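Local structure of oxidoreductase, iron/ascorbate family (Shewanella oneidensis, 3ON7) at residues 212-224 with 260-273. The protein is probably an iron(II)- and 2-oxoglutarate-dependent oxygenase, thought to form ethylene from 2-oxoglutarate and to oxidise L-arginine. Sequence-based numbering, arbitrary orientation.
Sequences INIGDMLQEASDG and LSERYTADSYLMER
Selenomethionine Met217 and Glu220 of helix 216-221, which follows strand 210-214 in the major sheet of the double-stranded beta-helix (jelly-roll) fold, meet the loop and start of the C-terminal helix 266-277, where Thr265 and Ser268 form a capping box (Ser268 N to Thr265 OG1); the short helical segments run 120° apart. The straight Met217 chain, trans at chi2 and chi3, runs alongside Tyr269 but points the other way, Met217 CG 3.9 Å from Tyr269 CD2. Met217 SE packs on Ala266 CB at 3.8 Å. Leu260 CD1 lies 3.7 Å from Met217 CG. Glu220 reaches the loop with CG anti to the backbone N and a bend at chi2. Ser261 OG donates a hydrogen bond to the anti lone pair of Glu220 OE2 (2.7 Å), and that hydroxyl in turn accepts from Arg263 N and Tyr264 N, an ST turn and ST motif that fix its orientation. The same OE2 lies at the edge of the Tyr264 ring, whose plane stands 86° from the carboxylate; Tyr269 CD1 sits over the centre of one Tyr264 face. Asp216, whose OD1 is hydrogen-bonded to Ser228 OG, offers OD2 to Arg273, a salt bridge that water 2 also spans by joining OD2 to NH1. Arg273 NH2 approaches Asp216 OD2 on its anti side, 2.8 Å away and 23° out of the carboxylate plane.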
ATOM      1  N   ILE B 212      -8.068  30.038   1.398  1.00 17.76           N
ATOM      2  CA  ILE B 212      -7.779  29.107   2.468  1.00 17.09           C
ATOM      3  C   ILE B 212      -9.052  28.406   2.873  1.00 19.21           C
ATOM      4  O   ILE B 212     -10.080  29.054   3.081  1.00 21.01           O
ATOM      5  CB  ILE B 212      -7.182  29.829   3.679  1.00 19.25           C
ATOM      6  CG1 ILE B 212      -5.848  30.492   3.290  1.00 22.64           C
ATOM      7  CG2 ILE B 212      -6.963  28.865   4.848  1.00 15.19           C
ATOM      8  CD1 ILE B 212      -5.966  31.955   3.052  1.00 26.34           C
ATOM      9  N   ASN B 213      -8.988  27.080   3.000  1.00 18.88           N
ATOM     10  CA  ASN B 213     -10.157  26.324   3.399  1.00 18.03           C
ATOM     11  C   ASN B 213      -9.880  25.274   4.481  1.00 17.99           C
ATOM     12  O   ASN B 213      -8.782  24.728   4.581  1.00 19.55           O
ATOM     13  CB  ASN B 213     -10.855  25.745   2.171  1.00 17.10           C
ATOM     14  CG  ASN B 213     -10.109  24.576   1.547  1.00 21.38           C
ATOM     15  OD1 ASN B 213      -9.146  24.747   0.781  1.00 18.58           O
ATOM     16  ND2 ASN B 213     -10.582  23.370   1.835  1.00 14.83           N
ATOM     17  N   ILE B 214     -10.880  25.092   5.339  1.00 18.80           N
ATOM     18  CA  ILE B 214     -10.924  24.062   6.373  1.00 17.91           C
ATOM     19  C   ILE B 214     -11.003  22.703   5.696  1.00 18.37           C
ATOM     20  O   ILE B 214     -11.717  22.563   4.697  1.00 18.91           O
ATOM     21  CB  ILE B 214     -12.221  24.205   7.201  1.00 18.60           C
ATOM     22  CG1 ILE B 214     -12.289  25.565   7.891  1.00 17.59           C
ATOM     23  CG2 ILE B 214     -12.391  23.034   8.241  1.00 18.72           C
ATOM     24  CD1 ILE B 214     -11.156  25.863   8.892  1.00 14.52           C
ATOM     25  N   GLY B 215     -10.288  21.718   6.241  1.00 16.57           N
ATOM     26  CA  GLY B 215     -10.358  20.318   5.782  1.00 16.59           C
ATOM     27  C   GLY B 215     -10.971  19.409   6.853  1.00 18.46           C
ATOM     28  O   GLY B 215     -11.125  19.819   8.018  1.00 16.52           O
ATOM     29  N   ASP B 216     -11.335  18.180   6.462  1.00 18.17           N
ATOM     30  CA  ASP B 216     -12.079  17.275   7.351  1.00 18.52           C
ATOM     31  C   ASP B 216     -11.457  17.090   8.726  1.00 18.96           C
ATOM     32  O   ASP B 216     -12.167  16.984   9.732  1.00 17.94           O
ATOM     33  CB  ASP B 216     -12.242  15.890   6.720  1.00 19.71           C
ATOM     34  CG  ASP B 216     -13.230  15.891   5.592  1.00 22.71           C
ATOM     35  OD1 ASP B 216     -13.915  16.924   5.450  1.00 21.41           O
ATOM     36  OD2 ASP B 216     -13.304  14.882   4.848  1.00 20.93           O
HETATM   37  N   MSE B 217     -10.136  17.027   8.779  1.00 17.82           N
HETATM   38  CA  MSE B 217      -9.477  16.837  10.062  1.00 17.56           C
HETATM   39  C   MSE B 217      -9.622  18.022  11.045  1.00 17.79           C
HETATM   40  O   MSE B 217      -9.657  17.797  12.249  1.00 19.24           O
HETATM   41  CB  MSE B 217      -8.031  16.427   9.864  1.00 17.78           C
HETATM   42  CG  MSE B 217      -7.889  14.956   9.486  1.00 18.94           C
HETATM   43 SE   MSE B 217      -6.070  14.587   9.012  0.75 13.95          SE
HETATM   44  CE  MSE B 217      -6.304  12.822   8.264  1.00 18.63           C
ATOM     45  N   LEU B 218      -9.748  19.251  10.553  1.00 17.91           N
ATOM     46  CA  LEU B 218     -10.027  20.412  11.431  1.00 20.47           C
ATOM     47  C   LEU B 218     -11.508  20.495  11.798  1.00 21.00           C
ATOM     48  O   LEU B 218     -11.854  20.956  12.904  1.00 21.10           O
ATOM     49  CB  LEU B 218      -9.545  21.748  10.802  1.00 18.71           C
ATOM     50  CG  LEU B 218      -9.609  23.003  11.680  1.00 19.59           C
ATOM     51  CD1 LEU B 218      -8.962  22.776  13.045  1.00 17.04           C
ATOM     52  CD2 LEU B 218      -8.935  24.209  10.978  1.00 17.94           C
ATOM     53  N   GLN B 219     -12.379  20.049  10.886  1.00 21.00           N
ATOM     54  CA  GLN B 219     -13.788  19.889  11.227  1.00 22.83           C
ATOM     55  C   GLN B 219     -13.924  18.936  12.403  1.00 24.16           C
ATOM     56  O   GLN B 219     -14.628  19.233  13.383  1.00 25.76           O
ATOM     57  CB  GLN B 219     -14.623  19.410  10.048  1.00 21.69           C
ATOM     58  CG  GLN B 219     -16.113  19.342  10.364  1.00 25.68           C
ATOM     59  CD  GLN B 219     -16.988  18.927   9.181  1.00 27.96           C
ATOM     60  OE1 GLN B 219     -17.001  19.570   8.143  1.00 25.25           O
ATOM     61  NE2 GLN B 219     -17.768  17.877   9.370  1.00 38.59           N
ATOM     62  N   GLU B 220     -13.238  17.798  12.315  1.00 23.50           N
ATOM     63  CA  GLU B 220     -13.257  16.808  13.385  1.00 23.76           C
ATOM     64  C   GLU B 220     -12.646  17.365  14.666  1.00 24.76           C
ATOM     65  O   GLU B 220     -13.194  17.150  15.738  1.00 23.86           O
ATOM     66  CB  GLU B 220     -12.494  15.551  12.960  1.00 23.49           C
ATOM     67  CG  GLU B 220     -12.438  14.451  14.014  1.00 26.50           C
ATOM     68  CD  GLU B 220     -13.796  13.839  14.334  1.00 26.38           C
ATOM     69  OE1 GLU B 220     -14.764  13.976  13.548  1.00 30.02           O
ATOM     70  OE2 GLU B 220     -13.886  13.194  15.377  1.00 26.32           O
ATOM     71  N   ALA B 221     -11.511  18.071  14.558  1.00 23.27           N
ATOM     72  CA  ALA B 221     -10.836  18.597  15.746  1.00 24.08           C
ATOM     73  C   ALA B 221     -11.663  19.649  16.479  1.00 26.07           C
ATOM     74  O   ALA B 221     -11.562  19.776  17.698  1.00 28.30           O
ATOM     75  CB  ALA B 221      -9.473  19.157  15.401  1.00 22.27           C
ATOM     76  N   SER B 222     -12.493  20.372  15.740  1.00 26.40           N
ATOM     77  CA  SER B 222     -13.278  21.476  16.277  1.00 26.89           C
ATOM     78  C   SER B 222     -14.740  21.100  16.445  1.00 27.76           C
ATOM     79  O   SER B 222     -15.586  21.980  16.605  1.00 28.23           O
ATOM     80  CB  SER B 222     -13.193  22.667  15.326  1.00 27.19           C
ATOM     81  OG  SER B 222     -13.842  22.356  14.109  1.00 23.55           O
ATOM     82  N   ASP B 223     -15.032  19.801  16.421  1.00 28.46           N
ATOM     83  CA  ASP B 223     -16.389  19.296  16.584  1.00 30.11           C
ATOM     84  C   ASP B 223     -17.405  20.023  15.705  1.00 28.60           C
ATOM     85  O   ASP B 223     -18.462  20.427  16.177  1.00 28.90           O
ATOM     86  CB  ASP B 223     -16.823  19.372  18.058  1.00 33.14           C
ATOM     87  CG  ASP B 223     -18.064  18.524  18.350  1.00 39.24           C
ATOM     88  OD1 ASP B 223     -18.158  17.394  17.807  1.00 44.95           O
ATOM     89  OD2 ASP B 223     -18.937  18.988  19.119  1.00 44.27           O
ATOM     90  N   GLY B 224     -17.085  20.200  14.427  1.00 26.52           N
ATOM     91  CA  GLY B 224     -18.045  20.786  13.483  1.00 26.12           C
ATOM     92  C   GLY B 224     -18.161  22.296  13.519  1.00 24.38           C
ATOM     93  O   GLY B 224     -18.862  22.870  12.704  1.00 25.81           O
ATOM     94  N   LEU B 260      -7.208  14.002  17.252  1.00 22.57           N
ATOM     95  CA  LEU B 260      -8.146  14.986  16.713  1.00 22.56           C
ATOM     96  C   LEU B 260      -9.357  15.160  17.613  1.00 22.91           C
ATOM     97  O   LEU B 260      -9.924  16.238  17.686  1.00 22.78           O
ATOM     98  CB  LEU B 260      -8.623  14.562  15.334  1.00 20.77           C
ATOM     99  CG  LEU B 260      -7.583  14.561  14.217  1.00 23.73           C
ATOM    100  CD1 LEU B 260      -8.124  13.800  12.997  1.00 19.36           C
ATOM    101  CD2 LEU B 260      -7.164  15.990  13.847  1.00 22.58           C
ATOM    102  N   SER B 261      -9.746  14.076  18.276  1.00 23.32           N
ATOM    103  CA  SER B 261     -10.953  14.007  19.064  1.00 23.69           C
ATOM    104  C   SER B 261     -10.877  12.741  19.915  1.00 26.61           C
ATOM    105  O   SER B 261      -9.863  12.020  19.880  1.00 28.68           O
ATOM    106  CB  SER B 261     -12.191  13.932  18.163  1.00 23.52           C
ATOM    107  OG  SER B 261     -12.304  12.639  17.555  1.00 20.77           O
ATOM    108  N   GLU B 262     -11.954  12.470  20.655  1.00 26.49           N
ATOM    109  CA  GLU B 262     -12.074  11.256  21.443  1.00 30.42           C
ATOM    110  C   GLU B 262     -12.110  10.015  20.552  1.00 27.97           C
ATOM    111  O   GLU B 262     -11.862   8.915  21.046  1.00 29.26           O
ATOM    112  CB  GLU B 262     -13.346  11.274  22.332  1.00 32.32           C
ATOM    113  CG  GLU B 262     -13.368  12.374  23.417  1.00 42.39           C
ATOM    114  CD  GLU B 262     -13.977  11.940  24.765  1.00 54.36           C
ATOM    115  OE1 GLU B 262     -14.805  10.991  24.808  1.00 57.19           O
ATOM    116  OE2 GLU B 262     -13.613  12.574  25.786  1.00 57.34           O
ATOM    117  N   ARG B 263     -12.423  10.200  19.267  1.00 25.39           N
ATOM    118  CA  ARG B 263     -12.673   9.095  18.328  1.00 26.07           C
ATOM    119  C   ARG B 263     -11.526   8.791  17.375  1.00 24.33           C
ATOM    120  O   ARG B 263     -11.365   7.644  16.966  1.00 23.47           O
ATOM    121  CB  ARG B 263     -13.924   9.375  17.487  1.00 26.99           C
ATOM    122  CG  ARG B 263     -15.242   9.362  18.258  1.00 34.28           C
ATOM    123  CD  ARG B 263     -16.427   9.832  17.378  1.00 38.90           C
ATOM    124  NE  ARG B 263     -16.542   9.070  16.123  1.00 46.70           N
ATOM    125  CZ  ARG B 263     -17.546   9.182  15.244  1.00 47.52           C
ATOM    126  NH1 ARG B 263     -18.561  10.024  15.465  1.00 49.37           N
ATOM    127  NH2 ARG B 263     -17.540   8.435  14.134  1.00 39.28           N
ATOM    128  N   TYR B 264     -10.742   9.806  17.018  1.00 20.94           N
ATOM    129  CA  TYR B 264      -9.689   9.643  16.035  1.00 21.78           C
ATOM    130  C   TYR B 264      -8.376  10.363  16.317  1.00 21.29           C
ATOM    131  O   TYR B 264      -8.350  11.480  16.819  1.00 20.95           O
ATOM    132  CB  TYR B 264     -10.163  10.185  14.679  1.00 22.00           C
ATOM    133  CG  TYR B 264     -11.438   9.604  14.104  1.00 20.72           C
ATOM    134  CD1 TYR B 264     -11.422   8.402  13.400  1.00 26.37           C
ATOM    135  CD2 TYR B 264     -12.640  10.299  14.184  1.00 22.25           C
ATOM    136  CE1 TYR B 264     -12.588   7.898  12.822  1.00 26.77           C
ATOM    137  CE2 TYR B 264     -13.796   9.815  13.606  1.00 24.45           C
ATOM    138  CZ  TYR B 264     -13.769   8.609  12.927  1.00 29.51           C
ATOM    139  OH  TYR B 264     -14.923   8.104  12.372  1.00 34.85           O
ATOM    140  N   THR B 265      -7.288   9.722  15.909  1.00 22.49           N
ATOM    141  CA  THR B 265      -6.057  10.417  15.560  1.00 20.35           C
ATOM    142  C   THR B 265      -6.093  10.693  14.049  1.00 19.77           C
ATOM    143  O   THR B 265      -6.971  10.195  13.333  1.00 18.80           O
ATOM    144  CB  THR B 265      -4.838   9.554  15.848  1.00 20.66           C
ATOM    145  OG1 THR B 265      -4.962   8.342  15.106  1.00 23.47           O
ATOM    146  CG2 THR B 265      -4.727   9.237  17.332  1.00 14.80           C
ATOM    147  N   ALA B 266      -5.150  11.478  13.547  1.00 19.65           N
ATOM    148  CA  ALA B 266      -5.137  11.785  12.104  1.00 18.92           C
ATOM    149  C   ALA B 266      -4.911  10.479  11.324  1.00 19.89           C
ATOM    150  O   ALA B 266      -5.556  10.223  10.299  1.00 19.23           O
ATOM    151  CB  ALA B 266      -4.071  12.810  11.774  1.00 15.44           C
ATOM    152  N   ASP B 267      -4.013   9.651  11.843  1.00 18.38           N
ATOM    153  CA  ASP B 267      -3.723   8.351  11.266  1.00 18.27           C
ATOM    154  C   ASP B 267      -4.959   7.433  11.255  1.00 19.06           C
ATOM    155  O   ASP B 267      -5.272   6.845  10.241  1.00 19.57           O
ATOM    156  CB  ASP B 267      -2.579   7.704  12.057  1.00 18.55           C
ATOM    157  CG  ASP B 267      -1.963   6.503  11.341  1.00 20.97           C
ATOM    158  OD1 ASP B 267      -1.429   6.644  10.223  1.00 22.17           O
ATOM    159  OD2 ASP B 267      -1.998   5.410  11.924  1.00 21.60           O
ATOM    160  N   SER B 268      -5.666   7.307  12.372  1.00 19.06           N
ATOM    161  CA  SER B 268      -6.828   6.422  12.409  1.00 18.41           C
ATOM    162  C   SER B 268      -7.972   6.997  11.602  1.00 16.78           C
ATOM    163  O   SER B 268      -8.825   6.252  11.131  1.00 17.47           O
ATOM    164  CB  SER B 268      -7.277   6.119  13.860  1.00 19.59           C
ATOM    165  OG  SER B 268      -7.917   7.242  14.464  1.00 20.90           O
ATOM    166  N   TYR B 269      -8.012   8.317  11.453  1.00 16.81           N
ATOM    167  CA  TYR B 269      -9.028   8.951  10.634  1.00 17.93           C
ATOM    168  C   TYR B 269      -8.803   8.603   9.163  1.00 18.86           C
ATOM    169  O   TYR B 269      -9.737   8.265   8.450  1.00 19.36           O
ATOM    170  CB  TYR B 269      -9.004  10.469  10.821  1.00 19.12           C
ATOM    171  CG  TYR B 269     -10.166  11.186  10.175  1.00 17.03           C
ATOM    172  CD1 TYR B 269     -11.370  11.323  10.831  1.00 19.13           C
ATOM    173  CD2 TYR B 269     -10.062  11.711   8.902  1.00 19.80           C
ATOM    174  CE1 TYR B 269     -12.438  11.986  10.241  1.00 19.12           C
ATOM    175  CE2 TYR B 269     -11.121  12.359   8.305  1.00 18.76           C
ATOM    176  CZ  TYR B 269     -12.310  12.492   8.975  1.00 23.28           C
ATOM    177  OH  TYR B 269     -13.374  13.144   8.374  1.00 24.97           O
ATOM    178  N   LEU B 270      -7.555   8.657   8.709  1.00 20.38           N
ATOM    179  CA  LEU B 270      -7.246   8.289   7.327  1.00 20.32           C
ATOM    180  C   LEU B 270      -7.544   6.783   7.099  1.00 22.26           C
ATOM    181  O   LEU B 270      -8.226   6.411   6.131  1.00 22.53           O
ATOM    182  CB  LEU B 270      -5.801   8.573   7.030  1.00 19.42           C
ATOM    183  CG  LEU B 270      -5.330   8.299   5.603  1.00 20.94           C
ATOM    184  CD1 LEU B 270      -6.092   9.197   4.623  1.00 16.31           C
ATOM    185  CD2 LEU B 270      -3.800   8.553   5.552  1.00 15.07           C
HETATM  186  N   MSE B 271      -7.070   5.936   8.012  1.00 18.92           N
HETATM  187  CA  MSE B 271      -7.280   4.507   7.863  1.00 21.21           C
HETATM  188  C   MSE B 271      -8.785   4.253   7.701  1.00 19.57           C
HETATM  189  O   MSE B 271      -9.201   3.489   6.834  1.00 18.29           O
HETATM  190  CB  MSE B 271      -6.725   3.705   9.057  1.00 20.33           C
HETATM  191  CG  MSE B 271      -5.218   3.559   9.162  1.00 19.47           C
HETATM  192 SE   MSE B 271      -4.257   3.050   7.531  0.75 19.48          SE
HETATM  193  CE  MSE B 271      -3.802   4.769   6.927  1.00 15.02           C
ATOM    194  N   GLU B 272      -9.599   4.929   8.503  1.00 18.58           N
ATOM    195  CA  GLU B 272     -11.045   4.756   8.403  1.00 18.84           C
ATOM    196  C   GLU B 272     -11.577   5.165   7.031  1.00 18.04           C
ATOM    197  O   GLU B 272     -12.494   4.519   6.488  1.00 18.36           O
ATOM    198  CB  GLU B 272     -11.755   5.517   9.508  1.00 19.09           C
ATOM    199  CG  GLU B 272     -13.232   5.194   9.622  1.00 26.84           C
ATOM    200  CD  GLU B 272     -13.507   3.700   9.882  1.00 34.75           C
ATOM    201  OE1 GLU B 272     -12.666   3.019  10.537  1.00 32.01           O
ATOM    202  OE2 GLU B 272     -14.576   3.220   9.425  1.00 35.92           O
ATOM    203  N   ARG B 273     -11.001   6.223   6.462  1.00 17.16           N
ATOM    204  CA  ARG B 273     -11.427   6.692   5.132  1.00 16.62           C
ATOM    205  C   ARG B 273     -11.123   5.644   4.087  1.00 14.37           C
ATOM    206  O   ARG B 273     -11.973   5.322   3.272  1.00 16.41           O
ATOM    207  CB  ARG B 273     -10.769   8.021   4.751  1.00 14.67           C
ATOM    208  CG  ARG B 273     -11.175   8.553   3.384  1.00 16.65           C
ATOM    209  CD  ARG B 273     -12.653   8.855   3.310  1.00 20.15           C
ATOM    210  NE  ARG B 273     -13.043   9.895   4.246  1.00 17.13           N
ATOM    211  CZ  ARG B 273     -12.864  11.191   4.028  1.00 21.19           C
ATOM    212  NH1 ARG B 273     -12.296  11.609   2.901  1.00 20.62           N
ATOM    213  NH2 ARG B 273     -13.255  12.076   4.936  1.00 19.19           N
TER
HETATM  214  O   HOH W   1     -14.606  15.857   9.706  1.00 29.42           O
HETATM  215  O   HOH W   2     -12.335  14.493   2.268  1.00 30.16           O
HETATM  216  O   HOH W   3     -11.831  17.531  19.302  1.00 30.35           O